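Local structure of putative beta-glucosidase (Bifidobacterium adolescentis, 5WAB) at residues Val110-Asn115 and Arg177-Pro182; Phe122-Glu127 and Leu152-Ala157; Gln160-Leu165 and Asn510-Glu515; Gly234-Arg239 and Asn248-Pro253. The protein hydrolyses terminal beta-glucosidic linkages as a family 3 glycoside hydrolase and probably also removes arabinopyranosyl groups from ginsenosides. One frame throughout, in Å; residues are numbered along the deposited sequence.

How the contacts relate
Contacts 1 and 2 lie close together, their centres about 8 Å apart, and are tied by Asn111 ND2 to His154 O (2.8 Å) and Lys113 NZ to Tyr124 O (2.9 Å), both probable hydrogen bonds. Contact 2 probably borders the sugar-binding pocket of the active site: a glycerol, probably from the crystallisation liquor, lies about 3 Å from the side chain of His154. Contact 3, about 16 Å from contacts 1 and 2 between centres, joins the N-terminal and C-terminal domains; Arg114 of contact 1 reaches it through NH2 to Asn510 O (2.9 Å). Contact 4 stands apart, centred about 20 to 24 Å from the others, although its nearest atoms come within about 4 Å of contact 3.

Contact 1: Val110-Asn115 and Arg177-Pro182; sequences VNIKRN and REIYFP
Ile112 makes the apolar part of the contact, against both Ile179 and Tyr180. Its CG1 branch, held beside its own backbone N (chi1 -65°), lies 3.2 Å from Ile179 O, a carbon resting on a carbonyl oxygen. The other branch, CG2, meets Ile179 CG2 at 3.9 Å, and the two isoleucines cross at about a right angle. Ile112 CB approaches Tyr180 CD1 at 3.8 Å, obliquely to the ring. Ile179 CG2 also sits over the centre of the Tyr180 ring, so this methyl is packed against both the ring face and Ile112. The segment 110-115 belongs to the loop that follows strand 102-106 of the parallel, TIM-barrel-like sheet, and here it is laid on helix 173-180; a weak Arg114 N to Ile112 O bond closes an inverse gamma turn centred on Lys113. Polar contact is indirect. One water donates to Val110 O (2.8 Å) and Tyr180 O (3.0 Å), bridging the two backbones. Arg114, extended from CG to NE, passes its CD 3.6 Å from Tyr180 OH, with guanidinium and ring planes 54° apart; its charge is instead met by Glu522. With an alanine at Tyr180, Ile112 CB and Ile179 CG2 would probably lose the ring they both pack on, opening a gap beside the Arg114 methylenes.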
# COMPACT_ATOMS: atom_id res chain seq x y z
N VAL A 110 -4.49 3.27 0.87
CA VAL A 110 -3.27 3.74 0.22
C VAL A 110 -2.54 4.77 1.07
O VAL A 110 -1.70 5.51 0.57
CB VAL A 110 -3.56 4.28 -1.20
CG1 VAL A 110 -4.12 3.20 -2.08
CG2 VAL A 110 -4.51 5.47 -1.16
N ASN A 111 -2.83 4.83 2.37
CA ASN A 111 -2.15 5.79 3.23
C ASN A 111 -0.65 5.51 3.26
O ASN A 111 -0.20 4.36 3.26
CB ASN A 111 -2.71 5.75 4.65
CG ASN A 111 -4.16 6.18 4.72
OD1 ASN A 111 -5.04 5.39 5.02
ND2 ASN A 111 -4.41 7.45 4.43
N ILE A 112 0.13 6.59 3.26
CA ILE A 112 1.58 6.49 3.31
C ILE A 112 2.02 5.91 4.65
O ILE A 112 1.51 6.31 5.71
CB ILE A 112 2.22 7.86 3.06
CG1 ILE A 112 1.90 8.34 1.64
CG2 ILE A 112 3.72 7.82 3.30
CD1 ILE A 112 2.37 7.39 0.56
N LYS A 113 2.94 4.95 4.61
CA LYS A 113 3.56 4.42 5.82
C LYS A 113 4.65 5.40 6.24
O LYS A 113 5.84 5.24 5.96
CB LYS A 113 4.11 3.02 5.57
CG LYS A 113 3.05 2.09 5.05
CD LYS A 113 3.53 0.67 4.87
CE LYS A 113 2.44 -0.12 4.15
NZ LYS A 113 2.72 -1.57 3.97
N ARG A 114 4.21 6.48 6.90
CA ARG A 114 5.13 7.48 7.41
C ARG A 114 6.12 6.87 8.39
O ARG A 114 7.33 7.12 8.32
CB ARG A 114 4.36 8.62 8.06
CG ARG A 114 5.19 9.55 8.93
CD ARG A 114 4.30 10.66 9.48
NE ARG A 114 5.04 11.69 10.20
CZ ARG A 114 4.97 11.86 11.52
NH1 ARG A 114 4.19 11.08 12.24
NH2 ARG A 114 5.68 12.81 12.10
N ASN A 115 5.61 6.05 9.31
CA ASN A 115 6.42 5.38 10.31
C ASN A 115 6.01 3.91 10.34
O ASN A 115 4.81 3.60 10.40
CB ASN A 115 6.22 6.03 11.68
CG ASN A 115 7.12 5.43 12.73
OD1 ASN A 115 6.99 4.26 13.08
ND2 ASN A 115 8.03 6.24 13.24
N ARG A 177 1.09 17.61 -0.81
CA ARG A 177 1.03 17.49 -2.27
C ARG A 177 1.97 16.42 -2.80
O ARG A 177 1.65 15.74 -3.78
CB ARG A 177 1.35 18.83 -2.92
CG ARG A 177 0.34 19.92 -2.63
CD ARG A 177 -0.94 19.67 -3.37
NE ARG A 177 -1.87 20.79 -3.25
CZ ARG A 177 -3.00 20.89 -3.94
NH1 ARG A 177 -3.33 19.95 -4.81
NH2 ARG A 177 -3.78 21.95 -3.78
N GLU A 178 3.14 16.24 -2.18
CA GLU A 178 4.14 15.33 -2.73
C GLU A 178 4.15 13.95 -2.09
O GLU A 178 4.57 12.99 -2.74
CB GLU A 178 5.55 15.94 -2.62
CG GLU A 178 5.76 17.23 -3.38
CD GLU A 178 7.22 17.63 -3.47
OE1 GLU A 178 8.08 16.73 -3.39
OE2 GLU A 178 7.50 18.84 -3.60
N ILE A 179 3.71 13.82 -0.84
CA ILE A 179 3.79 12.55 -0.11
C ILE A 179 2.41 11.91 0.04
O ILE A 179 2.20 10.78 -0.40
CB ILE A 179 4.47 12.73 1.27
CG1 ILE A 179 5.85 13.39 1.12
CG2 ILE A 179 4.55 11.40 1.99
CD1 ILE A 179 6.84 12.61 0.28
N TYR A 180 1.47 12.60 0.67
CA TYR A 180 0.23 11.97 1.11
C TYR A 180 -0.90 12.05 0.10
O TYR A 180 -1.87 11.29 0.21
CB TYR A 180 -0.21 12.58 2.45
CG TYR A 180 0.90 12.48 3.48
CD1 TYR A 180 1.08 11.30 4.20
CD2 TYR A 180 1.79 13.52 3.69
CE1 TYR A 180 2.10 11.18 5.12
CE2 TYR A 180 2.82 13.41 4.62
CZ TYR A 180 2.97 12.22 5.32
OH TYR A 180 3.98 12.08 6.24
N PHE A 181 -0.77 12.88 -0.93
CA PHE A 181 -1.79 13.01 -1.97
C PHE A 181 -1.52 12.17 -3.22
O PHE A 181 -2.47 11.58 -3.75
CB PHE A 181 -1.96 14.48 -2.38
CG PHE A 181 -2.80 15.28 -1.43
CD1 PHE A 181 -3.45 14.68 -0.36
CD2 PHE A 181 -2.92 16.66 -1.58
CE1 PHE A 181 -4.23 15.42 0.52
CE2 PHE A 181 -3.69 17.41 -0.70
CZ PHE A 181 -4.34 16.79 0.35
N PRO A 182 -0.28 12.10 -3.74
CA PRO A 182 -0.09 11.55 -5.10
C PRO A 182 -0.68 10.16 -5.33
O PRO A 182 -1.12 9.88 -6.46
CB PRO A 182 1.43 11.54 -5.27
CG PRO A 182 1.88 12.67 -4.45
CD PRO A 182 1.00 12.65 -3.23
O HOH W 1 -1.65 8.30 0.24

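Contact 2: Phe122-Glu127 and Leu152-Ala157; sequences FEYWSE and LKHFAA
Glu123 and Lys153 form the tight part of this contact, a buried salt bridge in which Lys153 NZ lies 2.6 Å from Glu123 OE2 and approaches nearly in line with the CD-OE2 bond. The glutamate reaches across extended, its CG anti to the backbone N (chi1 -164°), whereas the lysine bends at chi3 (66°) and crosses it at about a right angle. Arg120 NE binds Glu123 OE1, so both carboxylate oxygens are engaged. Beside this pair, Tyr124 OH and His154 ND1 share a hydrogen bond of 3.1 Å, each atom near the plane of the other's ring; Lys153 CG lies 3.4 Å above one face of the imidazole, offset toward its rim. The chain turns a corner at His154, at the C-terminal end of barrel strand 149-155, where TIM-barrel enzymes carry their active sites; a Lys-His pair at this strand end is consistent with the sugar-binding site of GH3 relatives. Elsewhere the segments stand well apart: even the nearest CA atoms, of Tyr124 and Lys153, are 9.7 Å from each other, and side chains alone bridge the interval. On the side that probably faces the pocket, a glycerol, likely from the crystallisation liquor, is hydrogen-bonded to His154 NE2 and weakly to Lys153 NZ.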
# COMPACT_ATOMS: atom_id res chain seq x y z
N PHE A 122 -0.13 -3.02 7.73
CA PHE A 122 -0.35 -4.29 7.05
C PHE A 122 -1.37 -4.17 5.92
O PHE A 122 -1.33 -4.97 4.97
CB PHE A 122 -0.82 -5.35 8.06
CG PHE A 122 -2.26 -5.25 8.42
CD1 PHE A 122 -2.69 -4.32 9.35
CD2 PHE A 122 -3.19 -6.11 7.86
CE1 PHE A 122 -4.02 -4.22 9.69
CE2 PHE A 122 -4.53 -6.02 8.20
CZ PHE A 122 -4.94 -5.07 9.11
N GLU A 123 -2.25 -3.17 6.00
CA GLU A 123 -3.34 -2.94 5.06
C GLU A 123 -3.00 -1.88 4.02
O GLU A 123 -3.81 -1.65 3.11
CB GLU A 123 -4.58 -2.51 5.87
CG GLU A 123 -5.94 -2.58 5.20
CD GLU A 123 -7.05 -2.32 6.22
OE1 GLU A 123 -6.75 -2.38 7.43
OE2 GLU A 123 -8.20 -2.03 5.83
N TYR A 124 -1.83 -1.25 4.11
CA TYR A 124 -1.37 -0.24 3.16
C TYR A 124 -0.23 -0.78 2.30
O TYR A 124 0.24 -1.90 2.50
CB TYR A 124 -0.96 1.04 3.89
CG TYR A 124 -2.04 1.62 4.78
CD1 TYR A 124 -3.38 1.43 4.49
CD2 TYR A 124 -1.71 2.36 5.91
CE1 TYR A 124 -4.36 1.95 5.29
CE2 TYR A 124 -2.69 2.89 6.72
CZ TYR A 124 -4.01 2.68 6.41
OH TYR A 124 -4.98 3.19 7.21
N TRP A 125 0.23 0.03 1.36
CA TRP A 125 1.10 -0.46 0.29
C TRP A 125 2.57 -0.06 0.44
O TRP A 125 3.44 -0.93 0.35
CB TRP A 125 0.54 0.00 -1.06
CG TRP A 125 -0.76 -0.67 -1.38
CD1 TRP A 125 -1.99 -0.32 -0.92
CD2 TRP A 125 -0.97 -1.81 -2.23
NE1 TRP A 125 -2.95 -1.17 -1.41
CE2 TRP A 125 -2.35 -2.09 -2.22
CE3 TRP A 125 -0.12 -2.62 -2.99
CZ2 TRP A 125 -2.90 -3.15 -2.95
CZ3 TRP A 125 -0.67 -3.67 -3.70
CH2 TRP A 125 -2.05 -3.92 -3.68
N SER A 126 2.89 1.22 0.64
CA SER A 126 4.29 1.60 0.62
C SER A 126 4.52 2.86 1.44
O SER A 126 3.57 3.53 1.87
CB SER A 126 4.79 1.81 -0.82
OG SER A 126 6.13 2.30 -0.84
N GLU A 127 5.79 3.16 1.67
CA GLU A 127 6.22 4.46 2.16
C GLU A 127 6.37 5.47 1.03
O GLU A 127 6.56 6.66 1.31
CB GLU A 127 7.56 4.34 2.89
CG GLU A 127 8.74 4.09 1.96
CD GLU A 127 10.02 3.68 2.68
OE1 GLU A 127 9.94 2.92 3.66
OE2 GLU A 127 11.10 4.14 2.27
N LEU A 152 -11.52 3.81 -2.27
CA LEU A 152 -10.19 4.34 -1.97
C LEU A 152 -10.21 4.96 -0.58
O LEU A 152 -10.95 5.91 -0.33
CB LEU A 152 -9.81 5.38 -3.02
CG LEU A 152 -8.34 5.81 -3.11
CD1 LEU A 152 -7.46 4.59 -3.32
CD2 LEU A 152 -8.17 6.82 -4.23
N LYS A 153 -9.41 4.40 0.33
CA LYS A 153 -9.71 4.47 1.75
C LYS A 153 -8.80 5.42 2.51
O LYS A 153 -7.58 5.41 2.34
CB LYS A 153 -9.64 3.07 2.38
CG LYS A 153 -10.85 2.74 3.23
CD LYS A 153 -10.96 1.25 3.51
CE LYS A 153 -9.84 0.73 4.36
NZ LYS A 153 -10.14 -0.67 4.78
N HIS A 154 -9.44 6.23 3.38
CA HIS A 154 -8.85 7.09 4.40
C HIS A 154 -8.13 8.29 3.80
O HIS A 154 -6.93 8.48 3.99
CB HIS A 154 -7.93 6.29 5.32
CG HIS A 154 -8.55 5.04 5.83
ND1 HIS A 154 -7.83 3.91 6.13
CD2 HIS A 154 -9.85 4.74 6.09
CE1 HIS A 154 -8.65 2.97 6.56
NE2 HIS A 154 -9.88 3.44 6.54
N PHE A 155 -8.90 9.13 3.14
CA PHE A 155 -8.42 10.34 2.48
C PHE A 155 -8.65 11.51 3.44
O PHE A 155 -9.79 11.89 3.70
CB PHE A 155 -9.18 10.51 1.16
CG PHE A 155 -8.74 11.69 0.34
CD1 PHE A 155 -7.48 11.73 -0.24
CD2 PHE A 155 -9.63 12.72 0.07
CE1 PHE A 155 -7.10 12.80 -1.02
CE2 PHE A 155 -9.25 13.79 -0.71
CZ PHE A 155 -7.99 13.84 -1.26
N ALA A 156 -7.57 12.07 3.99
CA ALA A 156 -6.20 11.61 3.75
C ALA A 156 -5.35 11.72 5.02
O ALA A 156 -5.83 12.18 6.06
CB ALA A 156 -5.55 12.42 2.63
N ALA A 157 -4.10 11.28 4.90
CA ALA A 157 -3.08 11.44 5.94
C ALA A 157 -3.48 10.73 7.24
O ALA A 157 -3.39 11.29 8.33
CB ALA A 157 -2.78 12.92 6.19

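Contact 3: Gln160-Leu165 and Asn510-Glu515; sequences QETDRL and NWPGEE
Gln160 opens the contact with Trp511 and Pro512. Its CB packs on Trp511 CH2 at 3.5 Å, oblique to the indole, and the amide plane stands 69° from the ring plane. With CG set between the backbone N and the carbonyl carbon (chi1 72°), the chain runs extended beyond it, and NE2 grips two carbonyls: Pro512 O across the contact at 2.7 Å (N-H...O 160°) and Thr162 O in its own segment at 3.1 Å. Each acceptor is met on a lone pair in its carbonyl plane and lies close to the plane of the glutamine amide, which should fix the rotation of that amide. Glu161 begins a type II beta turn that closes with Arg164 N to Glu161 O. The turn belongs to the loop after barrel strand 149-155, while 510-515 comes from the C-terminal domain, so the contact is an interdomain one; in GH3 enzymes of this architecture the active site commonly lies between these two domains. Thr162 then sets CB 3.7 Å from Pro512 CB, and its CG2 reaches Pro512 CG at 3.7 Å; this proline follows a cis peptide bond. Thr162 OG1 turns to Asp420 instead. At the turn's end Arg164 NH1 stands 3.2 Å from Glu161 OE1, paired by charge alone.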
# COMPACT_ATOMS: atom_id res chain seq x y z
N GLN A 160 -1.40 6.84 11.44
CA GLN A 160 -1.20 6.27 12.77
C GLN A 160 -2.56 5.92 13.37
O GLN A 160 -3.59 6.48 12.99
CB GLN A 160 -0.42 7.21 13.68
CG GLN A 160 -1.20 8.41 14.14
CD GLN A 160 -0.32 9.40 14.84
OE1 GLN A 160 0.78 9.68 14.38
NE2 GLN A 160 -0.78 9.92 15.98
N GLU A 161 -2.54 4.98 14.31
CA GLU A 161 -3.74 4.60 15.04
C GLU A 161 -3.90 5.37 16.34
O GLU A 161 -5.02 5.55 16.82
CB GLU A 161 -3.72 3.10 15.36
CG GLU A 161 -3.91 2.18 14.17
CD GLU A 161 -5.25 2.38 13.50
OE1 GLU A 161 -6.24 1.80 13.99
OE2 GLU A 161 -5.31 3.13 12.50
N THR A 162 -2.79 5.82 16.91
CA THR A 162 -2.81 6.50 18.20
C THR A 162 -3.61 7.79 18.12
O THR A 162 -3.22 8.73 17.41
CB THR A 162 -1.37 6.77 18.65
OG1 THR A 162 -0.68 5.53 18.78
CG2 THR A 162 -1.35 7.50 19.97
N ASP A 163 -4.71 7.84 18.87
CA ASP A 163 -5.59 9.01 18.94
C ASP A 163 -6.15 9.38 17.57
O ASP A 163 -6.38 10.55 17.28
CB ASP A 163 -4.86 10.21 19.56
CG ASP A 163 -5.81 11.25 20.13
OD1 ASP A 163 -6.98 10.90 20.40
OD2 ASP A 163 -5.38 12.41 20.28
N ARG A 164 -6.41 8.37 16.73
CA ARG A 164 -6.81 8.63 15.35
C ARG A 164 -8.14 9.37 15.23
O ARG A 164 -8.37 10.04 14.22
CB ARG A 164 -6.89 7.31 14.57
CG ARG A 164 -8.13 6.49 14.88
CD ARG A 164 -8.01 5.10 14.28
NE ARG A 164 -9.10 4.23 14.71
CZ ARG A 164 -9.54 3.18 14.02
NH1 ARG A 164 -8.98 2.87 12.86
NH2 ARG A 164 -10.54 2.45 14.49
N LEU A 165 -9.00 9.28 16.24
CA LEU A 165 -10.31 9.92 16.16
C LEU A 165 -10.24 11.42 16.41
O LEU A 165 -11.18 12.13 16.06
CB LEU A 165 -11.28 9.30 17.17
CG LEU A 165 -11.57 7.80 17.04
CD1 LEU A 165 -12.40 7.29 18.22
CD2 LEU A 165 -12.30 7.55 15.75
N ASN A 510 8.52 13.18 15.99
CA ASN A 510 7.13 13.60 16.03
C ASN A 510 6.21 12.40 15.86
O ASN A 510 5.42 12.34 14.91
CB ASN A 510 6.83 14.61 14.93
CG ASN A 510 7.51 15.94 15.16
OD1 ASN A 510 7.15 16.67 16.08
ND2 ASN A 510 8.47 16.27 14.31
N TRP A 511 6.29 11.44 16.79
CA TRP A 511 5.50 10.23 16.74
C TRP A 511 5.26 9.72 18.15
O TRP A 511 6.23 9.52 18.90
CB TRP A 511 6.21 9.16 15.90
CG TRP A 511 5.50 7.85 15.86
CD1 TRP A 511 5.58 6.85 16.78
CD2 TRP A 511 4.60 7.39 14.84
NE1 TRP A 511 4.79 5.79 16.40
CE2 TRP A 511 4.17 6.10 15.21
CE3 TRP A 511 4.11 7.95 13.65
CZ2 TRP A 511 3.28 5.35 14.44
CZ3 TRP A 511 3.22 7.20 12.88
CH2 TRP A 511 2.82 5.92 13.29
N PRO A 512 4.00 9.50 18.56
CA PRO A 512 2.76 9.68 17.79
C PRO A 512 2.09 11.04 18.00
O PRO A 512 0.91 11.19 17.67
CB PRO A 512 1.86 8.58 18.32
CG PRO A 512 2.24 8.53 19.77
CD PRO A 512 3.72 8.83 19.85
N GLY A 513 2.83 12.00 18.54
CA GLY A 513 2.26 13.30 18.83
C GLY A 513 1.80 13.40 20.27
O GLY A 513 1.98 12.50 21.09
N GLU A 514 1.16 14.54 20.56
CA GLU A 514 0.76 14.87 21.92
C GLU A 514 -0.35 15.90 21.89
O GLU A 514 -0.43 16.71 20.96
CB GLU A 514 1.95 15.42 22.71
CG GLU A 514 2.39 16.77 22.20
CD GLU A 514 3.77 17.13 22.66
OE1 GLU A 514 4.62 16.22 22.76
OE2 GLU A 514 4.01 18.33 22.93
N GLU A 515 -1.21 15.86 22.91
CA GLU A 515 -2.21 16.90 23.14
C GLU A 515 -3.04 17.16 21.88
O GLU A 515 -3.28 18.31 21.49
CB GLU A 515 -1.55 18.19 23.63
CG GLU A 515 -0.86 18.04 24.98
CD GLU A 515 -0.41 19.38 25.57
OE1 GLU A 515 0.08 20.24 24.81
OE2 GLU A 515 -0.55 19.55 26.80

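Contact 4: Gly234-Arg239 and Asn248-Pro253; sequences GADHDR and NLEMPP
Glu250 packs against both Asp236 and Arg239. Its CB lies 3.5 Å from Asp236 OD2 and its CG 3.8 Å from Asp236 CB, while the two carboxylates are kept apart, Glu250 OE2 being 4.8 Å from Asp236 OD2. Glu250 OE1 sits over one face of the Arg239 guanidinium, 3.2 Å from NH1, with the flat groups 34° apart; no N-H points at it, so the pairing rests on charge. Arg239 folds back to this place through bends at chi2 and chi3, and its NE makes a long salt bridge to Asp236 OD2 (3.9 Å). Stronger polar partners lie outside: Ser254 for Glu250, Thr256 for Arg239, Ser242 for Asp236. A leucine in place of Arg239 would probably leave Asp236 and Glu250 without the positive charge that both face. Next, Met251 O accepts Gly234 N at 3.3 Å (N-H...O 155°), on a lone pair in its carbonyl plane. Pro252, after a cis peptide, brings CD to 3.6 Å from the same Gly234 N. The two segments flank helix 239-245, which Asp238 N-caps, and the contact brings the loops at its two ends together; Arg239 also touches helix 257-265, and Leu249 bonds through its backbone to Val229 in strand 228-230.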
# COMPACT_ATOMS: atom_id res chain seq x y z
N GLY A 234 -18.31 6.62 12.05
CA GLY A 234 -18.27 7.58 13.13
C GLY A 234 -17.53 8.86 12.81
O GLY A 234 -17.48 9.75 13.67
N ALA A 235 -16.94 8.98 11.61
CA ALA A 235 -16.12 10.13 11.27
C ALA A 235 -16.94 11.38 10.96
O ALA A 235 -16.37 12.48 10.94
CB ALA A 235 -15.22 9.81 10.08
N ASP A 236 -18.24 11.24 10.71
CA ASP A 236 -19.11 12.38 10.42
C ASP A 236 -19.61 12.93 11.75
O ASP A 236 -20.43 12.30 12.43
CB ASP A 236 -20.26 11.95 9.52
CG ASP A 236 -21.06 13.13 8.99
OD1 ASP A 236 -21.01 14.23 9.58
OD2 ASP A 236 -21.76 12.94 7.96
N HIS A 237 -19.11 14.10 12.13
CA HIS A 237 -19.46 14.71 13.41
C HIS A 237 -20.52 15.80 13.29
O HIS A 237 -21.27 16.02 14.24
CB HIS A 237 -18.22 15.30 14.07
CG HIS A 237 -17.18 14.28 14.41
ND1 HIS A 237 -17.46 12.93 14.48
CD2 HIS A 237 -15.85 14.40 14.65
CE1 HIS A 237 -16.35 12.27 14.78
NE2 HIS A 237 -15.36 13.14 14.88
N ASP A 238 -20.57 16.48 12.15
CA ASP A 238 -21.54 17.54 11.88
C ASP A 238 -22.21 17.23 10.55
O ASP A 238 -21.59 17.39 9.50
CB ASP A 238 -20.86 18.91 11.84
CG ASP A 238 -21.83 20.06 11.99
OD1 ASP A 238 -23.00 19.94 11.57
OD2 ASP A 238 -21.41 21.11 12.53
N ARG A 239 -23.48 16.79 10.61
CA ARG A 239 -24.17 16.37 9.39
C ARG A 239 -24.17 17.48 8.35
O ARG A 239 -23.86 17.25 7.17
CB ARG A 239 -25.59 15.94 9.71
CG ARG A 239 -25.71 14.60 10.44
CD ARG A 239 -25.13 13.45 9.62
NE ARG A 239 -25.63 13.40 8.25
CZ ARG A 239 -26.77 12.81 7.89
NH1 ARG A 239 -27.55 12.24 8.79
NH2 ARG A 239 -27.13 12.80 6.61
N ASN A 248 -20.75 12.80 0.69
CA ASN A 248 -22.05 12.35 0.22
C ASN A 248 -22.78 11.49 1.24
O ASN A 248 -24.01 11.56 1.34
CB ASN A 248 -21.90 11.58 -1.08
CG ASN A 248 -21.21 12.38 -2.15
OD1 ASN A 248 -20.00 12.60 -2.10
ND2 ASN A 248 -21.99 12.85 -3.12
N LEU A 249 -22.06 10.67 2.00
CA LEU A 249 -22.68 9.57 2.72
C LEU A 249 -22.13 9.47 4.14
O LEU A 249 -20.93 9.29 4.33
CB LEU A 249 -22.44 8.25 1.98
CG LEU A 249 -23.10 6.98 2.51
CD1 LEU A 249 -24.62 7.00 2.33
CD2 LEU A 249 -22.50 5.76 1.83
N GLU A 250 -23.03 9.55 5.12
CA GLU A 250 -22.69 9.26 6.51
C GLU A 250 -22.83 7.77 6.76
O GLU A 250 -23.87 7.18 6.44
CB GLU A 250 -23.59 10.03 7.48
CG GLU A 250 -23.29 9.73 8.95
CD GLU A 250 -24.49 9.91 9.87
OE1 GLU A 250 -25.64 9.69 9.43
OE2 GLU A 250 -24.29 10.27 11.06
N MET A 251 -21.78 7.16 7.32
CA MET A 251 -21.80 5.76 7.70
C MET A 251 -21.13 5.63 9.06
O MET A 251 -20.05 6.22 9.28
CB MET A 251 -21.11 4.88 6.67
CG MET A 251 -21.81 4.83 5.32
SD MET A 251 -23.39 3.97 5.33
CE MET A 251 -22.88 2.29 5.70
N PRO A 252 -21.73 4.90 10.01
CA PRO A 252 -23.07 4.33 9.88
C PRO A 252 -24.10 5.42 10.13
O PRO A 252 -23.73 6.49 10.61
CB PRO A 252 -23.10 3.25 10.96
CG PRO A 252 -22.23 3.80 12.03
CD PRO A 252 -21.12 4.56 11.31
N PRO A 253 -25.36 5.18 9.77
CA PRO A 253 -26.39 6.20 10.00
C PRO A 253 -26.61 6.44 11.49
O PRO A 253 -26.87 5.51 12.26
CB PRO A 253 -27.64 5.61 9.34
CG PRO A 253 -27.39 4.13 9.34
CD PRO A 253 -25.91 3.98 9.12